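Local coordinates for protein acyl-coenzyme A oxidase 1 (PDB 5Y9D) that oxidises acyl-CoA with molecular oxygen to the trans-2-enoyl-CoA and hydrogen peroxide, using FAD, in peroxisomal fatty acid beta-oxidation, at residues 382-385 with 386-390; 104-107 with 108-111. All blocks are in the same frame, centred on the assembly; numbering follows the deposited sequence.

Interaction 1: residues 382-385 with 386-390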
# COMPACT_ATOMS: atom_id res chain seq x y z
N TRP A 382 -0.86 -21.14 -21.38
CA TRP A 382 -2.00 -21.73 -20.67
C TRP A 382 -3.05 -22.28 -21.64
O TRP A 382 -3.56 -23.39 -21.45
CB TRP A 382 -2.70 -20.76 -19.71
CG TRP A 382 -4.09 -21.23 -19.41
CD1 TRP A 382 -5.25 -20.92 -20.10
CD2 TRP A 382 -4.46 -22.15 -18.40
NE1 TRP A 382 -6.32 -21.60 -19.56
CE2 TRP A 382 -5.86 -22.36 -18.51
CE3 TRP A 382 -3.74 -22.82 -17.41
CZ2 TRP A 382 -6.56 -23.21 -17.66
CZ3 TRP A 382 -4.44 -23.67 -16.55
CH2 TRP A 382 -5.84 -23.85 -16.68
N ILE A 383 -3.40 -21.51 -22.67
CA ILE A 383 -4.46 -21.90 -23.56
C ILE A 383 -4.01 -23.09 -24.41
O ILE A 383 -4.80 -24.01 -24.66
CB ILE A 383 -4.96 -20.73 -24.44
CG1 ILE A 383 -5.68 -19.72 -23.55
CG2 ILE A 383 -5.88 -21.24 -25.55
CD1 ILE A 383 -6.63 -18.78 -24.27
N GLU A 384 -2.75 -23.05 -24.84
CA GLU A 384 -2.15 -24.16 -25.59
C GLU A 384 -2.04 -25.41 -24.71
O GLU A 384 -2.41 -26.51 -25.13
CB GLU A 384 -0.77 -23.77 -26.13
CG GLU A 384 0.11 -24.92 -26.60
CD GLU A 384 1.03 -25.50 -25.52
OE1 GLU A 384 1.20 -26.75 -25.49
OE2 GLU A 384 1.58 -24.72 -24.71
N THR A 385 -1.52 -25.25 -23.51
CA THR A 385 -1.19 -26.39 -22.69
C THR A 385 -2.44 -27.17 -22.23
O THR A 385 -2.40 -28.39 -22.19
CB THR A 385 -0.34 -25.99 -21.47
OG1 THR A 385 0.51 -27.09 -21.10
CG2 THR A 385 -1.22 -25.58 -20.28
N THR A 386 -3.53 -26.47 -21.92
CA THR A 386 -4.74 -27.13 -21.41
C THR A 386 -5.66 -27.71 -22.51
O THR A 386 -6.54 -28.52 -22.21
CB THR A 386 -5.56 -26.21 -20.46
OG1 THR A 386 -6.11 -25.13 -21.20
CG2 THR A 386 -4.69 -25.68 -19.31
N ASP A 387 -5.46 -27.29 -23.77
CA ASP A 387 -6.01 -28.02 -24.93
C ASP A 387 -5.44 -29.44 -24.88
O ASP A 387 -6.19 -30.41 -24.91
CB ASP A 387 -5.59 -27.38 -26.27
CG ASP A 387 -6.29 -26.05 -26.56
OD1 ASP A 387 -7.22 -25.67 -25.82
OD2 ASP A 387 -5.89 -25.40 -27.56
N ARG A 388 -4.11 -29.51 -24.82
CA ARG A 388 -3.35 -30.76 -24.82
C ARG A 388 -3.72 -31.68 -23.67
O ARG A 388 -4.01 -32.87 -23.88
CB ARG A 388 -1.84 -30.48 -24.76
CG ARG A 388 -1.21 -30.13 -26.10
CD ARG A 388 0.31 -30.12 -26.00
NE ARG A 388 0.93 -30.27 -27.31
CZ ARG A 388 2.22 -30.04 -27.59
NH1 ARG A 388 3.07 -29.63 -26.64
NH2 ARG A 388 2.66 -30.21 -28.83
N ILE A 389 -3.67 -31.13 -22.45
CA ILE A 389 -4.07 -31.84 -21.24
C ILE A 389 -5.50 -32.38 -21.33
O ILE A 389 -5.71 -33.55 -21.13
CB ILE A 389 -3.89 -30.96 -19.98
CG1 ILE A 389 -2.52 -31.25 -19.33
CG2 ILE A 389 -5.02 -31.16 -18.96
CD1 ILE A 389 -2.45 -32.53 -18.51
N LEU A 390 -6.47 -31.54 -21.64
CA LEU A 390 -7.87 -32.00 -21.68
C LEU A 390 -8.15 -33.05 -22.81
O LEU A 390 -8.99 -33.92 -22.65
CB LEU A 390 -8.86 -30.80 -21.76
CG LEU A 390 -9.47 -30.20 -20.47
CD1 LEU A 390 -10.54 -31.14 -19.91
CD2 LEU A 390 -8.46 -29.81 -19.38
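One face of the Trp382 indole is covered by CG2 of Thr386, which lies over the six-membered ring in a CH-pi contact. At the other flat group, the Arg388 guanidinium, Glu384 OE1 arrives obliquely, with the carboxylate plane turned 87° from it. Glu384 OE1 lies 3.6 Å from Arg388 NH1, a long salt bridge resting on charge alone, for no N-H points at the oxygen; Arg388 also has a weak, long ion pair with Asp409. These are i to i+4 pairs on successive turns of helix 355-391, part of the C-alpha1 domain. Thr386 grips the same turn twice: its OG1 and its N, each 3.1 Å from Trp382 O, reach that oxygen from opposite faces of the carbonyl plane. With OG1 lying between backbone N and carbonyl carbon (chi1 67°), the hydroxyl swings back to Trp382 O while CG2 faces the indole. An alanine in place of Trp382 would probably leave that methyl without its aromatic cover and open a gap beside Ile309 and Arg310 of helix 306-334. One turn on, Ile389 N donates a nearly straight bond of 3.0 Å to Thr385 O, in its carbonyl plane.

Interaction 2: residues 104-107 with 108-111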
# COMPACT_ATOMS: atom_id res chain seq x y z
N THR A 104 -21.58 -18.43 -24.24
CA THR A 104 -21.12 -18.17 -25.59
C THR A 104 -19.63 -17.95 -25.66
O THR A 104 -19.03 -18.21 -26.69
CB THR A 104 -21.88 -17.01 -26.25
OG1 THR A 104 -21.73 -15.80 -25.49
CG2 THR A 104 -23.37 -17.37 -26.36
N ASP A 105 -19.03 -17.47 -24.57
CA ASP A 105 -17.64 -17.05 -24.59
C ASP A 105 -16.69 -18.23 -24.85
O ASP A 105 -16.84 -19.31 -24.28
CB ASP A 105 -17.23 -16.32 -23.27
CG ASP A 105 -17.64 -14.81 -23.22
OD1 ASP A 105 -18.15 -14.25 -24.22
OD2 ASP A 105 -17.42 -14.17 -22.17
N THR A 106 -15.70 -17.98 -25.70
CA THR A 106 -14.50 -18.80 -25.77
C THR A 106 -13.64 -18.55 -24.53
O THR A 106 -13.91 -17.64 -23.76
CB THR A 106 -13.65 -18.42 -27.00
OG1 THR A 106 -13.26 -17.03 -26.91
CG2 THR A 106 -14.44 -18.68 -28.27
N GLU A 107 -12.58 -19.34 -24.37
CA GLU A 107 -11.61 -19.15 -23.28
C GLU A 107 -11.00 -17.74 -23.29
O GLU A 107 -10.94 -17.06 -22.26
CB GLU A 107 -10.50 -20.20 -23.36
CG GLU A 107 -10.36 -21.05 -22.09
CD GLU A 107 -11.44 -22.11 -21.97
OE1 GLU A 107 -11.48 -22.83 -20.95
OE2 GLU A 107 -12.26 -22.23 -22.90
N LYS A 108 -10.58 -17.31 -24.48
CA LYS A 108 -9.97 -15.98 -24.66
C LYS A 108 -10.94 -14.87 -24.27
O LYS A 108 -10.59 -13.99 -23.48
CB LYS A 108 -9.48 -15.83 -26.10
CG LYS A 108 -8.46 -14.71 -26.33
CD LYS A 108 -7.22 -15.19 -27.10
CE LYS A 108 -7.53 -15.61 -28.54
NZ LYS A 108 -7.99 -14.47 -29.40
N LEU A 109 -12.17 -14.92 -24.80
CA LEU A 109 -13.21 -13.95 -24.41
C LEU A 109 -13.50 -13.95 -22.92
O LEU A 109 -13.68 -12.89 -22.32
CB LEU A 109 -14.52 -14.16 -25.20
CG LEU A 109 -14.42 -13.92 -26.71
CD1 LEU A 109 -15.75 -13.51 -27.31
CD2 LEU A 109 -13.38 -12.87 -27.06
N SER A 110 -13.52 -15.12 -22.31
CA SER A 110 -13.87 -15.23 -20.90
C SER A 110 -12.77 -14.55 -20.11
O SER A 110 -13.06 -13.66 -19.31
CB SER A 110 -14.09 -16.71 -20.51
OG SER A 110 -13.71 -17.04 -19.18
N LEU A 111 -11.52 -14.92 -20.37
CA LEU A 111 -10.38 -14.26 -19.73
C LEU A 111 -10.53 -12.74 -19.85
O LEU A 111 -10.52 -12.02 -18.84
CB LEU A 111 -9.06 -14.70 -20.36
CG LEU A 111 -8.56 -16.11 -19.98
CD1 LEU A 111 -7.48 -16.63 -20.93
CD2 LEU A 111 -8.07 -16.16 -18.53
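Thr106 takes the N-cap position of helix 107-118, and its hydroxyl oxygen OG1 accepts from Leu109 N at 3.2 Å with an N-H...O angle of 168°. With chi1 at 60° the hydroxyl is folded over its own backbone, within reach of the amide three residues on. Two main-chain bonds, each 2.9 Å, then start the helical pattern: Ser110 N to Thr106 O, and Leu111 N to Glu107 O.

Van der Waals contacts gather round Leu109, whose aliphatic carbons lie against polar groups. Its CG lies 3.3 Å from Thr106 OG1, the two side chains crossing at a slant, while Asp105 crosses it at about a right angle, CG of the Asp105 carboxylate coming within 3.8 Å of Leu109 CB. On another side of the helix, Leu111 packs against Gln379 of helix 355-391.

Charged and polar ends look beyond the turn. Asp105 OD2 forms a salt bridge with Arg113, further along the same helix, and Ser110 OG is hydrogen-bonded to Arg310 of helix 306-334, an arginine to which Glu107 also makes a weak, long ion pair.

The cap thus satisfies an amide that no main-chain carbonyl of a preceding helical turn reaches, and the acidic groups of Asp105 and Glu107 stand where the positive end of the helix dipole would probably favour them.

Overall arrangement
Interactions 1 and 2 are both local surface contacts within one chain, their centres 15 Å apart, each with a single buried residue among those that touch: Thr385 in the first, Leu111 in the second. Residues 382-390 lie in the last turns of helix 355-391 and use contacts between successive turns, aromatic, ionic and main-chain; residues 104-111 span the start of helix 107-118, where a side-chain hydroxyl does the work that main-chain carbonyls do further along a helix. The two helices belong to different family regions, C-alpha1 and N-terminal, yet meet directly: Ile383 CD1 lies 4.1 Å from Leu111 CD1. Arg310 of helix 306-334 touches both, packing with Trp382 and binding Ser110.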